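Long-range contacts in putative phosphohistidine phosphatase SixA (PDB 2RFL), which probably removes phosphate from phosphohistidine in proteins, as a histidine phosphatase of the phosphoglycerate mutase-like superfamily: residues S6-V11 with Q108-V113; L59-A64 with E88-R93; T96-I101 with E120-A125; G139-G144 with I164-P169. One frame throughout, in Å; residues are numbered along the deposited sequence. Where two conformers were deposited one is given.

Contact 1: S6-V11 with Q108-V113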
loop_
_atom_site.group_PDB
_atom_site.type_symbol
_atom_site.label_atom_id
_atom_site.label_comp_id
_atom_site.label_asym_id
_atom_site.label_seq_id
_atom_site.Cartn_x
_atom_site.Cartn_y
_atom_site.Cartn_z
ATOM N N SER A 6 1.053 -16.130 14.901
ATOM C CA SER A 6 1.081 -15.795 13.445
ATOM C C SER A 6 0.706 -14.329 13.172
ATOM O O SER A 6 -0.466 -14.025 13.013
ATOM C CB SER A 6 0.135 -16.746 12.683
ATOM O OG SER A 6 -1.159 -16.895 13.304
ATOM N N PHE A 7 1.697 -13.434 13.135
ATOM C CA PHE A 7 1.482 -11.979 13.057
ATOM C C PHE A 7 2.446 -11.332 12.067
ATOM O O PHE A 7 3.642 -11.594 12.146
ATOM C CB PHE A 7 1.752 -11.330 14.427
ATOM C CG PHE A 7 0.523 -11.086 15.281
ATOM C CD1 PHE A 7 -0.541 -11.972 15.296
ATOM C CD2 PHE A 7 0.482 -9.989 16.126
ATOM C CE1 PHE A 7 -1.649 -11.741 16.101
ATOM C CE2 PHE A 7 -0.608 -9.746 16.928
ATOM C CZ PHE A 7 -1.684 -10.623 16.912
ATOM N N PRO A 8 1.965 -10.433 11.182
ATOM C CA PRO A 8 0.634 -9.800 10.998
ATOM C C PRO A 8 -0.534 -10.717 10.617
ATOM O O PRO A 8 -0.351 -11.731 9.963
ATOM C CB PRO A 8 0.888 -8.762 9.869
ATOM C CG PRO A 8 2.432 -8.514 9.934
ATOM C CD PRO A 8 2.937 -9.904 10.199
ATOM N N THR A 9 -1.734 -10.328 11.015
ATOM C CA THR A 9 -2.934 -11.052 10.613
ATOM C C THR A 9 -3.729 -10.301 9.521
ATOM O O THR A 9 -4.599 -10.866 8.866
ATOM C CB THR A 9 -3.756 -11.531 11.859
ATOM O OG1 THR A 9 -4.642 -10.524 12.345
ATOM C CG2 THR A 9 -2.826 -11.901 12.964
ATOM N N ARG A 10 -3.390 -9.029 9.323
ATOM C CA ARG A 10 -3.939 -8.224 8.226
ATOM C C ARG A 10 -2.857 -7.395 7.534
ATOM O O ARG A 10 -2.137 -6.642 8.195
ATOM C CB ARG A 10 -5.075 -7.295 8.692
ATOM C CG ARG A 10 -5.758 -6.565 7.514
ATOM C CD ARG A 10 -7.186 -6.144 7.797
ATOM N NE ARG A 10 -8.111 -7.271 7.807
ATOM C CZ ARG A 10 -9.431 -7.147 7.867
ATOM N NH1 ARG A 10 -9.976 -5.941 7.900
ATOM N NH2 ARG A 10 -10.207 -8.216 7.870
ATOM N N VAL A 11 -2.783 -7.548 6.208
ATOM C CA VAL A 11 -1.889 -6.801 5.320
ATOM C C VAL A 11 -2.653 -5.822 4.427
ATOM O O VAL A 11 -3.514 -6.206 3.645
ATOM C CB VAL A 11 -1.075 -7.748 4.393
ATOM C CG1 VAL A 11 -0.446 -7.014 3.219
ATOM C CG2 VAL A 11 0.014 -8.429 5.163
ATOM N N GLN A 108 -0.263 -6.426 14.789
ATOM C CA GLN A 108 -1.438 -7.145 14.313
ATOM C C GLN A 108 -1.787 -6.851 12.862
ATOM O O GLN A 108 -2.058 -7.774 12.112
ATOM C CB GLN A 108 -2.638 -6.857 15.198
ATOM C CG GLN A 108 -3.882 -7.611 14.789
ATOM C CD GLN A 108 -5.133 -7.104 15.476
ATOM O OE1 GLN A 108 -5.326 -7.297 16.689
ATOM N NE2 GLN A 108 -5.995 -6.446 14.700
ATOM N N SER A 109 -1.813 -5.564 12.501
ATOM C CA SER A 109 -2.053 -5.125 11.121
ATOM C C SER A 109 -1.043 -4.121 10.586
ATOM O O SER A 109 -0.662 -3.164 11.245
ATOM C CB SER A 109 -3.504 -4.645 10.871
ATOM O OG SER A 109 -3.972 -3.745 11.843
ATOM N N VAL A 110 -0.632 -4.348 9.351
ATOM C CA VAL A 110 0.424 -3.551 8.774
ATOM C C VAL A 110 0.139 -3.167 7.325
ATOM O O VAL A 110 -0.378 -3.952 6.533
ATOM C CB VAL A 110 1.828 -4.219 8.969
ATOM C CG1 VAL A 110 1.748 -5.665 8.624
ATOM C CG2 VAL A 110 2.901 -3.550 8.110
HETATM N N MSE A 111 0.492 -1.930 7.019
HETATM C CA MSE A 111 0.252 -1.352 5.734
HETATM C C MSE A 111 1.558 -0.905 5.114
HETATM O O MSE A 111 2.345 -0.173 5.729
HETATM C CB MSE A 111 -0.671 -0.157 5.838
HETATM C CG MSE A 111 -0.757 0.588 4.548
HETATM SE SE MSE A 111 -2.283 1.704 4.436
HETATM C CE MSE A 111 -1.520 3.480 4.930
ATOM N N LEU A 112 1.764 -1.327 3.879
ATOM C CA LEU A 112 2.907 -0.883 3.133
ATOM C C LEU A 112 2.504 0.194 2.138
ATOM O O LEU A 112 1.492 0.060 1.481
ATOM C CB LEU A 112 3.599 -2.071 2.436
ATOM C CG LEU A 112 4.126 -3.230 3.292
ATOM C CD1 LEU A 112 5.075 -3.924 2.387
ATOM C CD2 LEU A 112 4.874 -2.899 4.646
ATOM N N VAL A 113 3.309 1.252 2.025
ATOM C CA VAL A 113 3.100 2.324 1.023
ATOM C C VAL A 113 4.350 2.472 0.110
ATOM O O VAL A 113 5.345 3.095 0.457
ATOM C CB VAL A 113 2.717 3.695 1.696
ATOM C CG1 VAL A 113 2.424 4.830 0.655
ATOM C CG2 VAL A 113 1.553 3.517 2.646
#
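Strands 10-15 and 109-114 start side by side and parallel, Arg10 bridging Ser109 and Val11 bridging Val110, with the Arg10 and Ser109 CA atoms 4.6 Å apart. The carbonyl O of Gln108 takes two backbone N-H groups, a short bond in the carbonyl plane from Thr9 N (2.8 Å) and a weak one from Arg10 N. Two residues after Gln108, Val110 N donates to Arg10 O at 3.0 Å, almost along the C=O axis. Ahead of the strand, a cis peptide before Pro8 turns the chain so that the proline ring leans on Val110. Its CG comes very close to Val110 CG1, the branch held between backbone N and carbonyl carbon (chi1 46°). At the exposed end the Phe7 ring crosses Gln108 obliquely, CE2 3.8 Å from Gln108 CA, with ring and amide planes 84° apart. Arg10 and Ser109 lie on the sheet face opposite Val11 and Val110 and touch through their CB atoms; the arginine then runs off to a salt bridge with Asp149. Val11 and Leu112 rest under helix 98-102 at Ile101, Met111 touches Ile58 of strand 57-60, and the backbone of Val11 pairs on its other side with Leu148 of strand 145-149.

Contact 2: L59-A64 with E88-R93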
loop_
_atom_site.group_PDB
_atom_site.type_symbol
_atom_site.label_atom_id
_atom_site.label_comp_id
_atom_site.label_asym_id
_atom_site.label_seq_id
_atom_site.Cartn_x
_atom_site.Cartn_y
_atom_site.Cartn_z
ATOM N N LEU A 59 4.416 1.337 6.863
ATOM C CA LEU A 59 5.765 1.392 6.255
ATOM C C LEU A 59 5.707 1.991 4.854
ATOM O O LEU A 59 5.003 1.508 3.980
ATOM C CB LEU A 59 6.404 0.013 6.194
ATOM C CG LEU A 59 6.547 -0.799 7.477
ATOM C CD1 LEU A 59 7.148 -2.198 7.292
ATOM C CD2 LEU A 59 7.311 0.065 8.478
ATOM N N SER A 60 6.424 3.078 4.646
ATOM C CA SER A 60 6.306 3.841 3.394
ATOM C C SER A 60 7.665 4.159 2.820
ATOM O O SER A 60 8.603 4.353 3.570
ATOM C CB SER A 60 5.582 5.168 3.641
ATOM O OG SER A 60 5.550 6.024 2.485
ATOM N N SER A 61 7.743 4.225 1.489
ATOM C CA SER A 61 8.822 4.902 0.785
ATOM C C SER A 61 9.022 6.319 1.361
ATOM O O SER A 61 8.081 6.985 1.859
ATOM C CB SER A 61 8.514 4.966 -0.736
ATOM O OG SER A 61 9.491 5.648 -1.542
ATOM N N THR A 62 10.257 6.780 1.276
ATOM C CA THR A 62 10.565 8.111 1.621
ATOM C C THR A 62 10.238 9.026 0.450
ATOM O O THR A 62 10.249 10.237 0.637
ATOM C CB THR A 62 12.052 8.221 1.992
ATOM O OG1 THR A 62 12.809 7.463 1.049
ATOM C CG2 THR A 62 12.278 7.657 3.358
ATOM N N ALA A 63 9.956 8.463 -0.752
ATOM C CA ALA A 63 9.771 9.320 -1.954
ATOM C C ALA A 63 8.609 10.272 -1.724
ATOM O O ALA A 63 7.554 9.853 -1.301
ATOM C CB ALA A 63 9.561 8.509 -3.215
ATOM N N ALA A 64 8.809 11.555 -1.981
ATOM C CA ALA A 64 7.762 12.511 -1.701
ATOM C C ALA A 64 6.346 11.948 -2.033
ATOM O O ALA A 64 5.478 11.947 -1.154
ATOM C CB ALA A 64 8.022 13.754 -2.384
ATOM N N GLU A 88 14.837 2.502 1.164
ATOM C CA GLU A 88 14.993 1.276 0.372
ATOM C C GLU A 88 13.672 0.673 -0.192
ATOM O O GLU A 88 13.677 -0.353 -0.880
ATOM C CB GLU A 88 15.765 0.255 1.201
ATOM C CG GLU A 88 16.616 -0.708 0.391
ATOM C CD GLU A 88 17.974 -0.154 0.034
ATOM O OE1 GLU A 88 18.134 1.087 0.037
ATOM O OE2 GLU A 88 18.890 -0.955 -0.260
HETATM N N MSE A 89 12.557 1.327 0.116
HETATM C CA MSE A 89 11.282 1.006 -0.512
HETATM C C MSE A 89 11.125 1.736 -1.842
HETATM O O MSE A 89 10.248 1.407 -2.641
HETATM C CB MSE A 89 10.121 1.359 0.421
HETATM C CG MSE A 89 9.769 0.262 1.413
HETATM SE SE MSE A 89 8.158 0.664 2.436
HETATM C CE MSE A 89 6.838 -0.154 1.257
ATOM N N TYR A 90 11.980 2.727 -2.073
ATOM C CA TYR A 90 12.065 3.379 -3.374
ATOM C C TYR A 90 13.173 2.770 -4.225
ATOM O O TYR A 90 14.310 2.628 -3.772
ATOM C CB TYR A 90 12.296 4.881 -3.205
ATOM C CG TYR A 90 12.527 5.616 -4.507
ATOM C CD1 TYR A 90 11.469 5.921 -5.352
ATOM C CD2 TYR A 90 13.805 6.003 -4.890
ATOM C CE1 TYR A 90 11.677 6.592 -6.543
ATOM C CE2 TYR A 90 14.022 6.674 -6.078
ATOM C CZ TYR A 90 12.955 6.966 -6.900
ATOM O OH TYR A 90 13.166 7.634 -8.085
ATOM N N ASN A 91 12.837 2.413 -5.460
ATOM C CA ASN A 91 13.745 1.655 -6.313
ATOM C C ASN A 91 14.334 0.446 -5.595
ATOM O O ASN A 91 15.550 0.339 -5.436
ATOM C CB ASN A 91 14.866 2.555 -6.835
ATOM C CG ASN A 91 15.230 2.257 -8.277
ATOM O OD1 ASN A 91 14.507 2.630 -9.201
ATOM N ND2 ASN A 91 16.355 1.581 -8.475
ATOM N N ALA A 92 13.465 -0.463 -5.166
ATOM C CA ALA A 92 13.875 -1.573 -4.314
ATOM C C ALA A 92 14.727 -2.575 -5.086
ATOM O O ALA A 92 14.503 -2.812 -6.272
ATOM C CB ALA A 92 12.657 -2.259 -3.715
ATOM N N ARG A 93 15.724 -3.142 -4.405
ATOM C CA ARG A 93 16.467 -4.277 -4.922
ATOM C C ARG A 93 15.682 -5.557 -5.024
ATOM O O ARG A 93 16.045 -6.453 -5.735
ATOM C CB ARG A 93 17.884 -4.455 -4.348
ATOM C CG ARG A 93 18.235 -3.886 -3.004
ATOM C CD ARG A 93 19.753 -3.517 -2.840
ATOM N NE ARG A 93 20.762 -4.453 -3.405
ATOM C CZ ARG A 93 22.098 -4.320 -3.334
ATOM N NH1 ARG A 93 22.644 -3.285 -2.713
ATOM N NH2 ARG A 93 22.894 -5.224 -3.881
#
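Ser61 OG, buried where strand 57-60 gives way to the turn, is held by two hydrogen bonds: Ala63 N donates to it at 3.0 Å, nearly straight at 162°, and His115 NE2 is its partner outside the two segments. The serine oxygen lies anti to its own backbone N (chi1 178°), which carries it forward to close an ST turn and brings it 3.3 Å from Tyr90 CB. No hydrogen bond joins 59-64 to 88-93; the rest is van der Waals contact. The selenomethionine Met89 lies along the strand end, its SE 3.6 Å from Leu59 O and its CB 3.8 Å from Ser61 CA. Tyr90 swings the other way, CG anti to its backbone N, so that CD1 meets the Ala63 methyl at 3.9 Å. Its hydroxyl goes on to Asp28, while its ring meets that of His115 and stands edge-to-face with Phe29. Ala63 is the N-cap residue of helix 64-77, so the turn built on Ser61 leads straight from strand into helix. A strand running through a tight turn into a helix, beside a histidine, is consistent with the rim of the phosphate pocket at the C-terminal ends of the parallel strands in histidine phosphatases.

Contact 3: T96-I101 with E120-A125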
loop_
_atom_site.group_PDB
_atom_site.type_symbol
_atom_site.label_atom_id
_atom_site.label_comp_id
_atom_site.label_asym_id
_atom_site.label_seq_id
_atom_site.Cartn_x
_atom_site.Cartn_y
_atom_site.Cartn_z
ATOM N N THR A 96 9.848 -8.003 -4.242
ATOM C CA THR A 96 8.685 -7.829 -3.360
ATOM C C THR A 96 8.954 -7.057 -2.052
ATOM O O THR A 96 10.074 -6.636 -1.755
ATOM C CB THR A 96 7.951 -9.164 -3.092
ATOM O OG1 THR A 96 8.726 -9.964 -2.202
ATOM C CG2 THR A 96 7.722 -9.920 -4.396
ATOM N N TYR A 97 7.883 -6.805 -1.324
ATOM C CA TYR A 97 8.019 -6.226 -0.003
ATOM C C TYR A 97 7.725 -7.275 1.086
ATOM O O TYR A 97 7.523 -6.927 2.236
ATOM C CB TYR A 97 7.111 -5.004 0.153
ATOM C CG TYR A 97 7.407 -3.806 -0.726
ATOM C CD1 TYR A 97 8.676 -3.171 -0.738
ATOM C CD2 TYR A 97 6.401 -3.282 -1.524
ATOM C CE1 TYR A 97 8.908 -2.051 -1.549
ATOM C CE2 TYR A 97 6.591 -2.176 -2.292
ATOM C CZ TYR A 97 7.825 -1.544 -2.317
ATOM O OH TYR A 97 7.935 -0.426 -3.152
ATOM N N LEU A 98 7.662 -8.545 0.708
ATOM C CA LEU A 98 7.266 -9.623 1.643
ATOM C C LEU A 98 8.054 -9.703 2.991
ATOM O O LEU A 98 7.552 -10.118 3.997
ATOM C CB LEU A 98 7.297 -10.974 0.923
ATOM C CG LEU A 98 5.922 -11.368 0.392
ATOM C CD1 LEU A 98 6.037 -12.285 -0.802
ATOM C CD2 LEU A 98 5.069 -12.027 1.466
ATOM N N SER A 99 9.320 -9.353 2.951
ATOM C CA SER A 99 10.167 -9.381 4.105
ATOM C C SER A 99 9.827 -8.259 5.095
ATOM O O SER A 99 9.860 -8.464 6.302
ATOM C CB SER A 99 11.586 -9.280 3.619
ATOM O OG SER A 99 11.867 -10.425 2.845
ATOM N N LEU A 100 9.469 -7.088 4.596
ATOM C CA LEU A 100 8.936 -6.032 5.459
ATOM C C LEU A 100 7.676 -6.438 6.254
ATOM O O LEU A 100 7.496 -6.077 7.436
ATOM C CB LEU A 100 8.622 -4.835 4.612
ATOM C CG LEU A 100 9.829 -4.107 4.075
ATOM C CD1 LEU A 100 9.351 -2.776 3.652
ATOM C CD2 LEU A 100 10.849 -3.968 5.168
ATOM N N ILE A 101 6.824 -7.194 5.579
ATOM C CA ILE A 101 5.626 -7.737 6.150
ATOM C C ILE A 101 5.881 -8.756 7.256
ATOM O O ILE A 101 5.512 -8.497 8.397
ATOM C CB ILE A 101 4.678 -8.244 5.076
ATOM C CG1 ILE A 101 4.138 -7.068 4.264
ATOM C CG2 ILE A 101 3.482 -8.944 5.713
ATOM C CD1 ILE A 101 3.407 -7.478 3.019
ATOM N N GLU A 120 2.637 -4.558 -6.977
ATOM C CA GLU A 120 1.952 -5.610 -7.758
ATOM C C GLU A 120 2.591 -6.987 -7.538
ATOM O O GLU A 120 1.877 -7.967 -7.351
ATOM C CB GLU A 120 1.887 -5.261 -9.262
ATOM C CG GLU A 120 0.687 -5.887 -10.001
ATOM C CD GLU A 120 0.464 -5.360 -11.453
ATOM O OE1 GLU A 120 0.694 -4.158 -11.723
ATOM O OE2 GLU A 120 0.055 -6.164 -12.335
ATOM N N ALA A 121 3.922 -7.061 -7.519
ATOM C CA ALA A 121 4.600 -8.348 -7.273
ATOM C C ALA A 121 4.332 -8.959 -5.889
ATOM O O ALA A 121 4.141 -10.157 -5.750
ATOM C CB ALA A 121 6.071 -8.227 -7.523
ATOM N N THR A 122 4.290 -8.113 -4.880
ATOM C CA THR A 122 3.913 -8.497 -3.544
ATOM C C THR A 122 2.520 -9.099 -3.425
ATOM O O THR A 122 2.331 -10.118 -2.750
ATOM C CB THR A 122 4.056 -7.294 -2.618
ATOM O OG1 THR A 122 5.293 -6.630 -2.941
ATOM C CG2 THR A 122 4.061 -7.747 -1.175
ATOM N N LEU A 123 1.536 -8.480 -4.062
ATOM C CA LEU A 123 0.181 -9.044 -4.023
ATOM C C LEU A 123 0.174 -10.360 -4.748
ATOM O O LEU A 123 -0.403 -11.331 -4.252
ATOM C CB LEU A 123 -0.830 -8.072 -4.642
ATOM C CG LEU A 123 -2.313 -8.431 -4.718
ATOM C CD1 LEU A 123 -2.834 -8.774 -3.319
ATOM C CD2 LEU A 123 -3.125 -7.291 -5.360
ATOM N N GLU A 124 0.844 -10.401 -5.906
ATOM C CA GLU A 124 0.935 -11.607 -6.711
ATOM C C GLU A 124 1.505 -12.747 -5.846
ATOM O O GLU A 124 0.921 -13.823 -5.773
ATOM C CB GLU A 124 1.745 -11.384 -8.025
ATOM C CG GLU A 124 1.643 -12.546 -9.037
ATOM C CD GLU A 124 2.734 -12.592 -10.147
ATOM O OE1 GLU A 124 3.711 -11.796 -10.142
ATOM O OE2 GLU A 124 2.600 -13.469 -11.039
ATOM N N ALA A 125 2.626 -12.472 -5.170
ATOM C CA ALA A 125 3.308 -13.430 -4.274
ATOM C C ALA A 125 2.382 -14.073 -3.282
ATOM O O ALA A 125 2.566 -15.229 -2.942
ATOM C CB ALA A 125 4.434 -12.740 -3.529
#
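Thr122 fills the tight part of this contact, its side chain set against the backbone where 96-98 turns into helix 98-102. Thr122 OG1, beside its backbone N (chi1 -43°) and so anti to the carbonyl carbon, accepts from Tyr97 N at 3.1 Å, and it also bonds to Thr118 O one turn back in its own helix. These two bonds fix the rotation of the side chain and leave CG2 facing the first turn of the other helix, 4.1 Å from Leu98 N and 4.3 Å from Ile101 CD1. The Tyr97 side chain crosses that of Thr122 at about a right angle; its hydroxyl bonds to Met89 O and His115 N. Thr96 packs its CG2 on the backbone of Ala121, 3.8 Å from Ala121 C, while its OG1 receives a weak bond from Leu98 N. Toward solvent the contact thins out at exposed Ala125: Thr96 CG2 stays 4.4 Å from Ala125 CB, and Leu98 extends toward the same methyl. Tyr97 is the N-cap residue of helix 98-102. The arrangement is that of two helices flanking strand 109-114 in sequence, on one side of the sheet in an alpha-beta-alpha sandwich, with a helix start docked on the flank of its neighbour.

Contact 4: G139-G144 with I164-P169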
loop_
_atom_site.group_PDB
_atom_site.type_symbol
_atom_site.label_atom_id
_atom_site.label_comp_id
_atom_site.label_asym_id
_atom_site.label_seq_id
_atom_site.Cartn_x
_atom_site.Cartn_y
_atom_site.Cartn_z
ATOM N N GLY A 139 -4.018 -4.362 -13.894
ATOM C CA GLY A 139 -2.916 -4.188 -12.956
ATOM C C GLY A 139 -3.254 -3.398 -11.707
ATOM O O GLY A 139 -4.413 -3.064 -11.485
ATOM N N PHE A 140 -2.231 -3.094 -10.908
ATOM C CA PHE A 140 -2.379 -2.506 -9.565
ATOM C C PHE A 140 -2.289 -0.965 -9.666
ATOM O O PHE A 140 -1.184 -0.400 -9.814
ATOM C CB PHE A 140 -1.289 -3.093 -8.660
ATOM C CG PHE A 140 -1.538 -2.956 -7.194
ATOM C CD1 PHE A 140 -1.816 -1.716 -6.616
ATOM C CD2 PHE A 140 -1.436 -4.071 -6.365
ATOM C CE1 PHE A 140 -2.022 -1.563 -5.241
ATOM C CE2 PHE A 140 -1.638 -3.945 -4.985
ATOM C CZ PHE A 140 -1.938 -2.661 -4.426
ATOM N N PRO A 141 -3.457 -0.286 -9.617
ATOM C CA PRO A 141 -3.572 1.148 -9.855
ATOM C C PRO A 141 -3.033 2.048 -8.707
ATOM O O PRO A 141 -2.757 1.561 -7.597
ATOM C CB PRO A 141 -5.092 1.333 -10.043
ATOM C CG PRO A 141 -5.721 0.242 -9.205
ATOM C CD PRO A 141 -4.766 -0.909 -9.301
ATOM N N THR A 142 -2.886 3.344 -8.995
ATOM C CA THR A 142 -2.435 4.318 -8.011
ATOM C C THR A 142 -3.475 4.562 -6.953
ATOM O O THR A 142 -4.640 4.733 -7.256
ATOM C CB THR A 142 -2.109 5.696 -8.613
ATOM O OG1 THR A 142 -3.250 6.213 -9.323
ATOM C CG2 THR A 142 -0.857 5.628 -9.480
ATOM N N SER A 143 -3.033 4.638 -5.711
ATOM C CA SER A 143 -3.930 4.638 -4.521
ATOM C C SER A 143 -4.919 3.484 -4.453
ATOM O O SER A 143 -5.981 3.634 -3.839
ATOM C CB SER A 143 -4.652 5.959 -4.301
ATOM O OG SER A 143 -5.105 5.953 -2.957
ATOM N N GLY A 144 -4.540 2.343 -5.071
ATOM C CA GLY A 144 -5.252 1.059 -4.945
ATOM C C GLY A 144 -4.883 0.400 -3.624
ATOM O O GLY A 144 -3.720 0.353 -3.248
ATOM N N ILE A 164 -9.449 -9.973 0.529
ATOM C CA ILE A 164 -10.704 -9.875 1.315
ATOM C C ILE A 164 -11.530 -8.646 0.875
ATOM O O ILE A 164 -12.789 -8.581 1.102
ATOM C CB ILE A 164 -10.324 -9.818 2.846
ATOM C CG1 ILE A 164 -10.013 -11.204 3.391
ATOM C CG2 ILE A 164 -11.300 -9.014 3.740
ATOM C CD1 ILE A 164 -11.161 -12.022 3.815
ATOM N N ASP A 165 -10.804 -7.685 0.276
ATOM C CA ASP A 165 -11.326 -6.436 -0.298
ATOM C C ASP A 165 -10.243 -5.704 -1.131
ATOM O O ASP A 165 -9.053 -5.816 -0.871
ATOM C CB ASP A 165 -11.848 -5.517 0.822
ATOM C CG ASP A 165 -12.901 -4.500 0.334
ATOM O OD1 ASP A 165 -13.192 -4.440 -0.894
ATOM O OD2 ASP A 165 -13.452 -3.758 1.186
ATOM N N PHE A 166 -10.668 -4.951 -2.139
ATOM C CA PHE A 166 -9.780 -4.067 -2.878
ATOM C C PHE A 166 -10.440 -2.712 -3.153
ATOM O O PHE A 166 -11.592 -2.670 -3.600
ATOM C CB PHE A 166 -9.338 -4.717 -4.189
ATOM C CG PHE A 166 -8.047 -4.170 -4.735
ATOM C CD1 PHE A 166 -8.007 -2.937 -5.392
ATOM C CD2 PHE A 166 -6.864 -4.883 -4.600
ATOM C CE1 PHE A 166 -6.804 -2.428 -5.903
ATOM C CE2 PHE A 166 -5.655 -4.380 -5.103
ATOM C CZ PHE A 166 -5.633 -3.145 -5.753
ATOM N N LEU A 167 -9.715 -1.616 -2.888
ATOM C CA LEU A 167 -10.187 -0.271 -3.228
ATOM C C LEU A 167 -9.443 0.379 -4.397
ATOM O O LEU A 167 -8.227 0.439 -4.403
ATOM C CB LEU A 167 -10.213 0.652 -1.993
ATOM C CG LEU A 167 -11.104 0.195 -0.821
ATOM C CD1 LEU A 167 -10.943 1.024 0.450
ATOM C CD2 LEU A 167 -12.618 0.070 -1.216
ATOM N N ALA A 168 -10.198 0.813 -5.401
ATOM C CA ALA A 168 -9.699 1.596 -6.531
ATOM C C ALA A 168 -10.602 2.818 -6.777
ATOM O O ALA A 168 -11.773 2.820 -6.373
ATOM C CB ALA A 168 -9.629 0.746 -7.769
ATOM N N PRO A 169 -10.052 3.890 -7.395
ATOM C CA PRO A 169 -10.909 4.985 -7.823
ATOM C C PRO A 169 -11.543 4.704 -9.181
ATOM O O PRO A 169 -12.318 5.527 -9.676
ATOM C CB PRO A 169 -9.938 6.175 -7.913
ATOM C CG PRO A 169 -8.614 5.672 -7.444
ATOM C CD PRO A 169 -8.642 4.203 -7.664
#
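Phe166 points an edge at the face of Phe140 in a T-shaped pair, ring centroids 5.2 Å apart and planes at 69°. The tip does the touching: Phe166 CZ stands over the centre of the Phe140 ring, 4.0 Å from Phe140 CZ. Both rings leave the backbone with CG anti to N (chi1 -162° for Phe140, -157° for Phe166), which lets the loop 139-144 and strand 162-167 meet through the ends of their side chains. Around the Phe166 ring the loop closes in obliquely: the bare CA of Gly144, which carries no side chain, lies 3.9 Å from Phe166 CE1, and Pro141 CD is 4.2 Å from the same atom. Pro141 also turns its CG toward the Ala168 methyl, while Pro169 lies along Thr142 O at the exposed end. The loop is shaped by a type II turn from Pro141 to Gly144, closed by Gly144 N on Pro141 O at 3.2 Å. Gly144 CA also makes a CA-H...O contact with Leu167 O at 3.1 Å. Leu123 of helix 118-127 touches both phenylalanine rings. Several polar groups of the loop bond outside the two segments, the Phe140 carbonyl O to Arg15 and Asn116 and Thr142 OG1 to Glu40. With no conventional hydrogen bond between them, the two segments meet by dispersion and ring-edge contact with that one CA-H...O approach, and directional hydrogen bonding runs within the loop and to other parts of the chain.

In the fold
Contacts 1, 2 and 4 all reach the same mixed sheet, and contact 3 packs helices against it. Contact 2 is the most buried; the other three are partly buried, with exposed residues at their margins. Contact 1 is the only one with backbone-to-backbone hydrogen bonds across its segments, contact 3 has one side-chain-to-backbone bond, and contacts 2 and 4 have no hydrogen bond across their segments. Strand 109-114 of contact 1 pairs with strand 57-60 of contact 2 through Leu59. Contact 3 touches all three others, by a hydrogen bond and packing to contact 2, by packing to contact 1, and by packing and a weak hydrogen bond to contact 4. Contacts 2 and 4 lie on opposite sides of the chain's centre.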